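Transcription regulator (Lactobacillus plantarum WCFS1, PDB 3CLK) probably binds DNA to control transcription, its modelled part being a dimeric periplasmic-binding-protein-like domain in which LacI-type regulators sense small-molecule effectors. Local coordinates at residues Ile121-Arg126 with Ala150-Ile156; Asp88-Cys92 with Ser259-Val263. The contacts are given in a common frame with arbitrary orientation. Residue numbers count along the deposited sequence, not the author numbering.

In the fold
Contacts 1 and 2 lie in different lobes of a periplasmic-binding-protein-like fold, on opposite sides of the chain's centre. Their centres are 42 Å apart, and contact 1 is nested within the sequence loop that contact 2 closes. Each is partly buried, with apolar side chains beneath and an exposed arginine at the margin. Contact 1 joins the C-terminal ends of helices 109-121 and 138-153, which precede and follow strand 128-131; its arginine donates hydrogen bonds to carbonyls. Contact 2 brings the start of strand 91-94 against a loop from far along the chain, and its arginine forms a long salt bridge. Neither contact touches the other subunit.

Contact 1 (Ile121-Arg126 with Ala150-Ile156); sequences INEGHR and ALKEANI
The C-terminal ends of helices 109-121 and 138-153, which flank strand 128-131 in the sequence of the C-terminal lobe, meet here, and both finish in a Schellman motif. Helix 109-121 closes with a type I turn from Ile121 to Gly124: Gly124 (phi 100°) is the C-prime residue, with His125 N hydrogen-bonded to Leu120 O and Gly124 N to Ile121 O (2.9 Å), and the chain then extends at His125. Helix 138-153 gives way at Asn155 (phi/psi 61/38°), where Ile156 N reaches Leu151 O at 2.6 Å and Asn155 N reaches Lys152 O at 2.9 Å. In register, the CA atoms of Ile121 and Ala154 are 7.7 Å apart and those of Arg126 and Ile156 6.7 Å.

The apolar contacts centre on Ile121, in the mt rotamer. Its CD1 packs 3.8 Å from Ala154 CB and 4.2 Å from Ala150 CB, and its CG1 is 4.4 Å from Ile156 CD1. Ile156, also mt, points back at the loop, bringing its CD1 within 3.3 Å of Arg126 O.

The polar contacts belong to Arg126, whose chain runs m, t, p before chi4 of 73°. NH1 donates to Ala154 O at 3.0 Å, the strongest bond; NH2 adds weak ones to Ala154 O at 3.4 Å and Asn155 O at 3.2 Å. One guanidinium face lies over Ile156 CG1, 3.4 Å from NH2. His125 turns away toward Thr187.

A cationic side chain therefore donates to carbonyls just past helix 138-153 while one flat face rests on Ile156.

Contact 2 (Asp88-Cys92 with Ser259-Val263); sequences DVPYC and SNRIV
Pro90 lays its ring over Asn260, with Pro90 CG 3.1 Å from Asn260 O and 4.1 Å from Asn260 CB. The site is in the N-terminal lobe of a periplasmic-binding-protein-like fold, where the lead-in to strand 91-94 of the parallel sheet meets the loop between helix 240-256 and strand 265-267. The end-to-end directions of 88-92 and 260-262 differ by 37°, and the closest CA pair is Pro90 with Arg261 at 4.7 Å.

Positive phi occurs on both sides. Asp88 (phi/psi 61/31°) is the first residue out of helix 78-86, after which the chain extends from Val89 to Cys92. Across from it, Asn260 (52/37°), in the loop after helix 240-256, makes a left-handed kink, with its ND2 hydrogen-bonded to Ser254 O of that helix, and Arg261 and Ile262 continue in extended form.

Ile262, an mt rotamer, points toward the strand. Its CB comes within 3.6 Å of Tyr91 O and its CD1 lies 4.3 Å from Cys92 CB, while Pro103 and helix 240-256 also pack on this side chain. At the exposed end, Arg261 has CB directed away, yet its m, t, t chain brings NH2 3.5 Å from Asp88 OD1 in a long salt bridge.

No direct hydrogen bond joins the two backbones, so the loop lies beside the strand without pairing with it. A single water bridges them instead, accepting from Tyr91 N at 2.8 Å and from Ile262 N at 3.2 Å.

Contact 1 (Ile121-Arg126 with Ala150-Ile156)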
ATOM      1  N   ILE B 121       5.006  28.932   2.315  1.00 17.64           N
ATOM      2  CA  ILE B 121       5.039  30.390   2.325  1.00 17.36           C
ATOM      3  C   ILE B 121       5.378  30.900   3.724  1.00 18.91           C
ATOM      4  O   ILE B 121       6.178  31.824   3.877  1.00 19.71           O
ATOM      5  CB  ILE B 121       3.686  30.996   1.882  1.00 17.66           C
ATOM      6  CG1 ILE B 121       3.462  30.744   0.386  1.00 16.80           C
ATOM      7  CG2 ILE B 121       3.675  32.496   2.160  1.00 17.09           C
ATOM      8  CD1 ILE B 121       2.035  31.050  -0.087  1.00 19.19           C
ATOM      9  N   ASN B 122       4.768  30.305   4.744  1.00 20.77           N
ATOM     10  CA  ASN B 122       5.036  30.726   6.115  1.00 21.74           C
ATOM     11  C   ASN B 122       6.453  30.369   6.570  1.00 24.00           C
ATOM     12  O   ASN B 122       6.948  30.895   7.578  1.00 21.19           O
ATOM     13  CB  ASN B 122       3.994  30.127   7.059  1.00 18.62           C
ATOM     14  CG  ASN B 122       2.606  30.705   6.820  1.00 21.13           C
ATOM     15  OD1 ASN B 122       2.473  31.827   6.332  1.00 18.38           O
ATOM     16  ND2 ASN B 122       1.575  29.955   7.179  1.00 17.18           N
ATOM     17  N   GLU B 123       7.103  29.473   5.829  1.00 22.66           N
ATOM     18  CA  GLU B 123       8.477  29.085   6.137  1.00 25.48           C
ATOM     19  C   GLU B 123       9.436  29.954   5.322  1.00 22.80           C
ATOM     20  O   GLU B 123      10.642  29.721   5.309  1.00 23.42           O
ATOM     21  CB  GLU B 123       8.713  27.602   5.824  1.00 28.92           C
ATOM     22  CG  GLU B 123       7.986  26.653   6.779  1.00 32.89           C
ATOM     23  CD  GLU B 123       8.901  26.029   7.817  1.00 37.27           C
ATOM     24  OE1 GLU B 123       9.638  25.079   7.471  1.00 39.35           O
ATOM     25  OE2 GLU B 123       8.885  26.490   8.980  1.00 40.02           O
ATOM     26  N   GLY B 124       8.889  30.948   4.625  1.00 21.52           N
ATOM     27  CA  GLY B 124       9.726  31.856   3.859  1.00 21.84           C
ATOM     28  C   GLY B 124       9.868  31.641   2.362  1.00 21.66           C
ATOM     29  O   GLY B 124      10.477  32.468   1.684  1.00 21.54           O
ATOM     30  N   HIS B 125       9.309  30.550   1.840  1.00 20.28           N
ATOM     31  CA  HIS B 125       9.400  30.242   0.410  1.00 18.27           C
ATOM     32  C   HIS B 125       8.442  31.073  -0.444  1.00 17.35           C
ATOM     33  O   HIS B 125       7.338  31.381  -0.022  1.00 15.39           O
ATOM     34  CB  HIS B 125       9.093  28.753   0.180  1.00 17.73           C
ATOM     35  CG  HIS B 125      10.055  27.825   0.859  1.00 17.58           C
ATOM     36  ND1 HIS B 125      11.269  27.475   0.305  1.00 14.50           N
ATOM     37  CD2 HIS B 125      10.013  27.233   2.077  1.00 15.73           C
ATOM     38  CE1 HIS B 125      11.933  26.711   1.154  1.00 16.49           C
ATOM     39  NE2 HIS B 125      11.194  26.548   2.239  1.00 18.43           N
ATOM     40  N   ARG B 126       8.872  31.409  -1.656  1.00 19.50           N
ATOM     41  CA  ARG B 126       8.040  32.175  -2.586  1.00 21.23           C
ATOM     42  C   ARG B 126       8.072  31.552  -3.979  1.00 22.36           C
ATOM     43  O   ARG B 126       7.164  31.759  -4.778  1.00 23.44           O
ATOM     44  CB  ARG B 126       8.493  33.638  -2.644  1.00 21.07           C
ATOM     45  CG  ARG B 126       8.131  34.439  -1.395  1.00 22.24           C
ATOM     46  CD  ARG B 126       8.489  35.915  -1.562  1.00 23.40           C
ATOM     47  NE  ARG B 126       7.721  36.566  -2.624  1.00 20.80           N
ATOM     48  CZ  ARG B 126       6.434  36.887  -2.540  1.00 21.05           C
ATOM     49  NH1 ARG B 126       5.746  36.622  -1.437  1.00 22.19           N
ATOM     50  NH2 ARG B 126       5.833  37.480  -3.565  1.00 22.79           N
ATOM     51  N   ALA B 150      -3.337  30.584  -2.586  1.00 22.70           N
ATOM     52  CA  ALA B 150      -2.284  30.813  -1.601  1.00 23.24           C
ATOM     53  C   ALA B 150      -1.224  31.729  -2.183  1.00 22.91           C
ATOM     54  O   ALA B 150      -0.747  32.648  -1.512  1.00 24.04           O
ATOM     55  CB  ALA B 150      -1.658  29.489  -1.175  1.00 23.18           C
ATOM     56  N   LEU B 151      -0.868  31.492  -3.440  1.00 23.76           N
ATOM     57  CA  LEU B 151       0.136  32.305  -4.114  1.00 25.46           C
ATOM     58  C   LEU B 151      -0.337  33.745  -4.295  1.00 28.33           C
ATOM     59  O   LEU B 151       0.416  34.693  -4.055  1.00 27.57           O
ATOM     60  CB  LEU B 151       0.482  31.707  -5.482  1.00 22.74           C
ATOM     61  CG  LEU B 151       1.192  30.348  -5.477  1.00 26.67           C
ATOM     62  CD1 LEU B 151       1.723  30.051  -6.875  1.00 21.84           C
ATOM     63  CD2 LEU B 151       2.340  30.362  -4.478  1.00 21.07           C
ATOM     64  N   LYS B 152      -1.586  33.906  -4.722  1.00 29.08           N
ATOM     65  CA  LYS B 152      -2.139  35.235  -4.929  1.00 30.19           C
ATOM     66  C   LYS B 152      -2.235  36.027  -3.632  1.00 28.73           C
ATOM     67  O   LYS B 152      -1.945  37.220  -3.608  1.00 28.78           O
ATOM     68  CB  LYS B 152      -3.516  35.138  -5.590  1.00 33.49           C
ATOM     69  CG  LYS B 152      -3.446  34.769  -7.064  1.00 39.05           C
ATOM     70  CD  LYS B 152      -2.774  35.874  -7.877  1.00 43.65           C
ATOM     71  CE  LYS B 152      -2.560  35.462  -9.334  1.00 45.56           C
ATOM     72  NZ  LYS B 152      -3.819  35.018  -9.992  1.00 44.04           N
ATOM     73  N   GLU B 153      -2.645  35.368  -2.553  1.00 28.16           N
ATOM     74  CA  GLU B 153      -2.760  36.036  -1.264  1.00 27.44           C
ATOM     75  C   GLU B 153      -1.379  36.432  -0.729  1.00 28.60           C
ATOM     76  O   GLU B 153      -1.259  37.310   0.132  1.00 29.34           O
ATOM     77  CB  GLU B 153      -3.489  35.136  -0.270  1.00 27.91           C
ATOM     78  CG  GLU B 153      -4.984  34.983  -0.570  1.00 28.30           C
ATOM     79  CD  GLU B 153      -5.711  34.178   0.484  1.00 28.76           C
ATOM     80  OE1 GLU B 153      -5.185  34.050   1.606  1.00 31.31           O
ATOM     81  OE2 GLU B 153      -6.823  33.683   0.204  1.00 31.43           O
ATOM     82  N   ALA B 154      -0.339  35.791  -1.257  1.00 25.11           N
ATOM     83  CA  ALA B 154       1.032  36.085  -0.858  1.00 26.27           C
ATOM     84  C   ALA B 154       1.647  36.985  -1.923  1.00 24.79           C
ATOM     85  O   ALA B 154       2.834  37.309  -1.873  1.00 22.80           O
ATOM     86  CB  ALA B 154       1.840  34.791  -0.739  1.00 26.82           C
ATOM     87  N   ASN B 155       0.824  37.371  -2.894  1.00 25.54           N
ATOM     88  CA  ASN B 155       1.261  38.229  -3.986  1.00 26.34           C
ATOM     89  C   ASN B 155       2.375  37.594  -4.816  1.00 26.81           C
ATOM     90  O   ASN B 155       3.302  38.266  -5.269  1.00 28.82           O
ATOM     91  CB  ASN B 155       1.690  39.596  -3.434  1.00 27.86           C
ATOM     92  CG  ASN B 155       0.500  40.453  -3.036  1.00 30.38           C
ATOM     93  OD1 ASN B 155      -0.265  40.891  -3.891  1.00 31.58           O
ATOM     94  ND2 ASN B 155       0.325  40.674  -1.738  1.00 31.59           N
ATOM     95  N   ILE B 156       2.272  36.284  -5.013  1.00 26.01           N
ATOM     96  CA  ILE B 156       3.237  35.545  -5.813  1.00 24.73           C
ATOM     97  C   ILE B 156       2.559  35.286  -7.150  1.00 24.66           C
ATOM     98  O   ILE B 156       1.494  34.681  -7.193  1.00 22.33           O
ATOM     99  CB  ILE B 156       3.596  34.188  -5.164  1.00 23.46           C
ATOM    100  CG1 ILE B 156       4.400  34.422  -3.880  1.00 23.16           C
ATOM    101  CG2 ILE B 156       4.393  33.331  -6.137  1.00 21.78           C
ATOM    102  CD1 ILE B 156       4.679  33.144  -3.102  1.00 21.50           C
TER

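Contact 2 (Asp88-Cys92 with Ser259-Val263)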
ATOM      1  N   ASP B  88     -31.439   1.860  -6.234  1.00 35.67           N
ATOM      2  CA  ASP B  88     -32.061   2.176  -4.951  1.00 37.79           C
ATOM      3  C   ASP B  88     -31.275   1.647  -3.762  1.00 36.02           C
ATOM      4  O   ASP B  88     -31.852   1.303  -2.731  1.00 35.68           O
ATOM      5  CB  ASP B  88     -33.488   1.628  -4.877  1.00 41.66           C
ATOM      6  CG  ASP B  88     -34.503   2.572  -5.483  1.00 46.01           C
ATOM      7  OD1 ASP B  88     -34.368   3.803  -5.283  1.00 47.85           O
ATOM      8  OD2 ASP B  88     -35.441   2.082  -6.143  1.00 49.55           O
ATOM      9  N   VAL B  89     -29.960   1.567  -3.913  1.00 32.70           N
ATOM     10  CA  VAL B  89     -29.097   1.102  -2.839  1.00 31.95           C
ATOM     11  C   VAL B  89     -28.408   2.323  -2.233  1.00 29.96           C
ATOM     12  O   VAL B  89     -27.810   3.121  -2.952  1.00 30.23           O
ATOM     13  CB  VAL B  89     -28.008   0.138  -3.357  1.00 33.69           C
ATOM     14  CG1 VAL B  89     -27.088  -0.267  -2.216  1.00 35.09           C
ATOM     15  CG2 VAL B  89     -28.651  -1.101  -3.979  1.00 35.04           C
ATOM     16  N   PRO B  90     -28.501   2.497  -0.906  1.00 27.87           N
ATOM     17  CA  PRO B  90     -27.859   3.641  -0.256  1.00 26.84           C
ATOM     18  C   PRO B  90     -26.380   3.665  -0.646  1.00 24.68           C
ATOM     19  O   PRO B  90     -25.710   2.634  -0.603  1.00 23.57           O
ATOM     20  CB  PRO B  90     -28.054   3.345   1.230  1.00 27.63           C
ATOM     21  CG  PRO B  90     -29.346   2.594   1.255  1.00 26.86           C
ATOM     22  CD  PRO B  90     -29.199   1.656   0.081  1.00 29.14           C
ATOM     23  N   TYR B  91     -25.866   4.823  -1.033  1.00 25.23           N
ATOM     24  CA  TYR B  91     -24.462   4.896  -1.414  1.00 26.23           C
ATOM     25  C   TYR B  91     -23.850   6.239  -1.043  1.00 26.14           C
ATOM     26  O   TYR B  91     -24.560   7.227  -0.853  1.00 26.37           O
ATOM     27  CB  TYR B  91     -24.310   4.649  -2.923  1.00 26.04           C
ATOM     28  CG  TYR B  91     -24.759   5.813  -3.775  1.00 28.40           C
ATOM     29  CD1 TYR B  91     -23.870   6.831  -4.116  1.00 28.69           C
ATOM     30  CD2 TYR B  91     -26.086   5.930  -4.191  1.00 29.91           C
ATOM     31  CE1 TYR B  91     -24.287   7.942  -4.845  1.00 28.84           C
ATOM     32  CE2 TYR B  91     -26.519   7.043  -4.922  1.00 28.19           C
ATOM     33  CZ  TYR B  91     -25.609   8.042  -5.243  1.00 30.32           C
ATOM     34  OH  TYR B  91     -26.014   9.147  -5.958  1.00 30.19           O
ATOM     35  N   CYS B  92     -22.523   6.260  -0.945  1.00 24.15           N
ATOM     36  CA  CYS B  92     -21.785   7.468  -0.607  1.00 22.30           C
ATOM     37  C   CYS B  92     -20.356   7.323  -1.118  1.00 21.78           C
ATOM     38  O   CYS B  92     -19.754   6.253  -1.004  1.00 17.72           O
ATOM     39  CB  CYS B  92     -21.771   7.677   0.910  1.00 21.81           C
ATOM     40  SG  CYS B  92     -21.102   9.280   1.460  1.00 25.61           S
ATOM     41  N   SER B 259     -35.145   6.147   5.283  1.00 50.26           N
ATOM     42  CA  SER B 259     -35.060   6.719   3.940  1.00 49.20           C
ATOM     43  C   SER B 259     -34.275   5.831   2.982  1.00 48.60           C
ATOM     44  O   SER B 259     -34.502   5.864   1.774  1.00 48.42           O
ATOM     45  CB  SER B 259     -34.406   8.104   3.980  1.00 49.02           C
ATOM     46  OG  SER B 259     -33.021   8.009   4.265  1.00 46.65           O
ATOM     47  N   ASN B 260     -33.354   5.039   3.524  1.00 47.72           N
ATOM     48  CA  ASN B 260     -32.528   4.155   2.708  1.00 48.21           C
ATOM     49  C   ASN B 260     -31.876   4.942   1.570  1.00 47.64           C
ATOM     50  O   ASN B 260     -31.727   4.441   0.454  1.00 48.19           O
ATOM     51  CB  ASN B 260     -33.371   3.008   2.142  1.00 48.85           C
ATOM     52  CG  ASN B 260     -33.955   2.118   3.230  1.00 50.62           C
ATOM     53  OD1 ASN B 260     -34.738   1.212   2.949  1.00 52.73           O
ATOM     54  ND2 ASN B 260     -33.575   2.371   4.477  1.00 52.13           N
ATOM     55  N   ARG B 261     -31.491   6.178   1.870  1.00 46.15           N
ATOM     56  CA  ARG B 261     -30.851   7.060   0.901  1.00 46.09           C
ATOM     57  C   ARG B 261     -29.951   8.060   1.623  1.00 44.70           C
ATOM     58  O   ARG B 261     -30.257   8.485   2.739  1.00 45.24           O
ATOM     59  CB  ARG B 261     -31.898   7.828   0.096  1.00 48.08           C
ATOM     60  CG  ARG B 261     -32.746   6.973  -0.823  1.00 51.85           C
ATOM     61  CD  ARG B 261     -33.660   7.850  -1.670  1.00 54.69           C
ATOM     62  NE  ARG B 261     -34.448   7.072  -2.620  1.00 56.65           N
ATOM     63  CZ  ARG B 261     -35.241   7.602  -3.548  1.00 57.50           C
ATOM     64  NH1 ARG B 261     -35.353   8.919  -3.656  1.00 57.50           N
ATOM     65  NH2 ARG B 261     -35.919   6.812  -4.370  1.00 58.27           N
ATOM     66  N   ILE B 262     -28.851   8.438   0.977  1.00 41.36           N
ATOM     67  CA  ILE B 262     -27.905   9.390   1.551  1.00 38.24           C
ATOM     68  C   ILE B 262     -27.755  10.586   0.605  1.00 37.87           C
ATOM     69  O   ILE B 262     -27.546  10.409  -0.592  1.00 36.75           O
ATOM     70  CB  ILE B 262     -26.531   8.721   1.767  1.00 37.47           C
ATOM     71  CG1 ILE B 262     -26.708   7.450   2.605  1.00 36.29           C
ATOM     72  CG2 ILE B 262     -25.582   9.685   2.465  1.00 35.26           C
ATOM     73  CD1 ILE B 262     -25.419   6.694   2.881  1.00 36.31           C
ATOM     74  N   VAL B 263     -27.864  11.801   1.136  1.00 37.02           N
ATOM     75  CA  VAL B 263     -27.755  12.988   0.297  1.00 37.75           C
ATOM     76  C   VAL B 263     -26.771  14.039   0.800  1.00 38.29           C
ATOM     77  O   VAL B 263     -26.611  15.086   0.176  1.00 40.01           O
ATOM     78  CB  VAL B 263     -29.130  13.683   0.129  1.00 38.88           C
ATOM     79  CG1 VAL B 263     -30.149  12.700  -0.432  1.00 38.47           C
ATOM     80  CG2 VAL B 263     -29.602  14.237   1.468  1.00 38.56           C
TER
HETATM   81  O   HOH W   1     -27.595   6.974  -1.578  1.00 31.43           O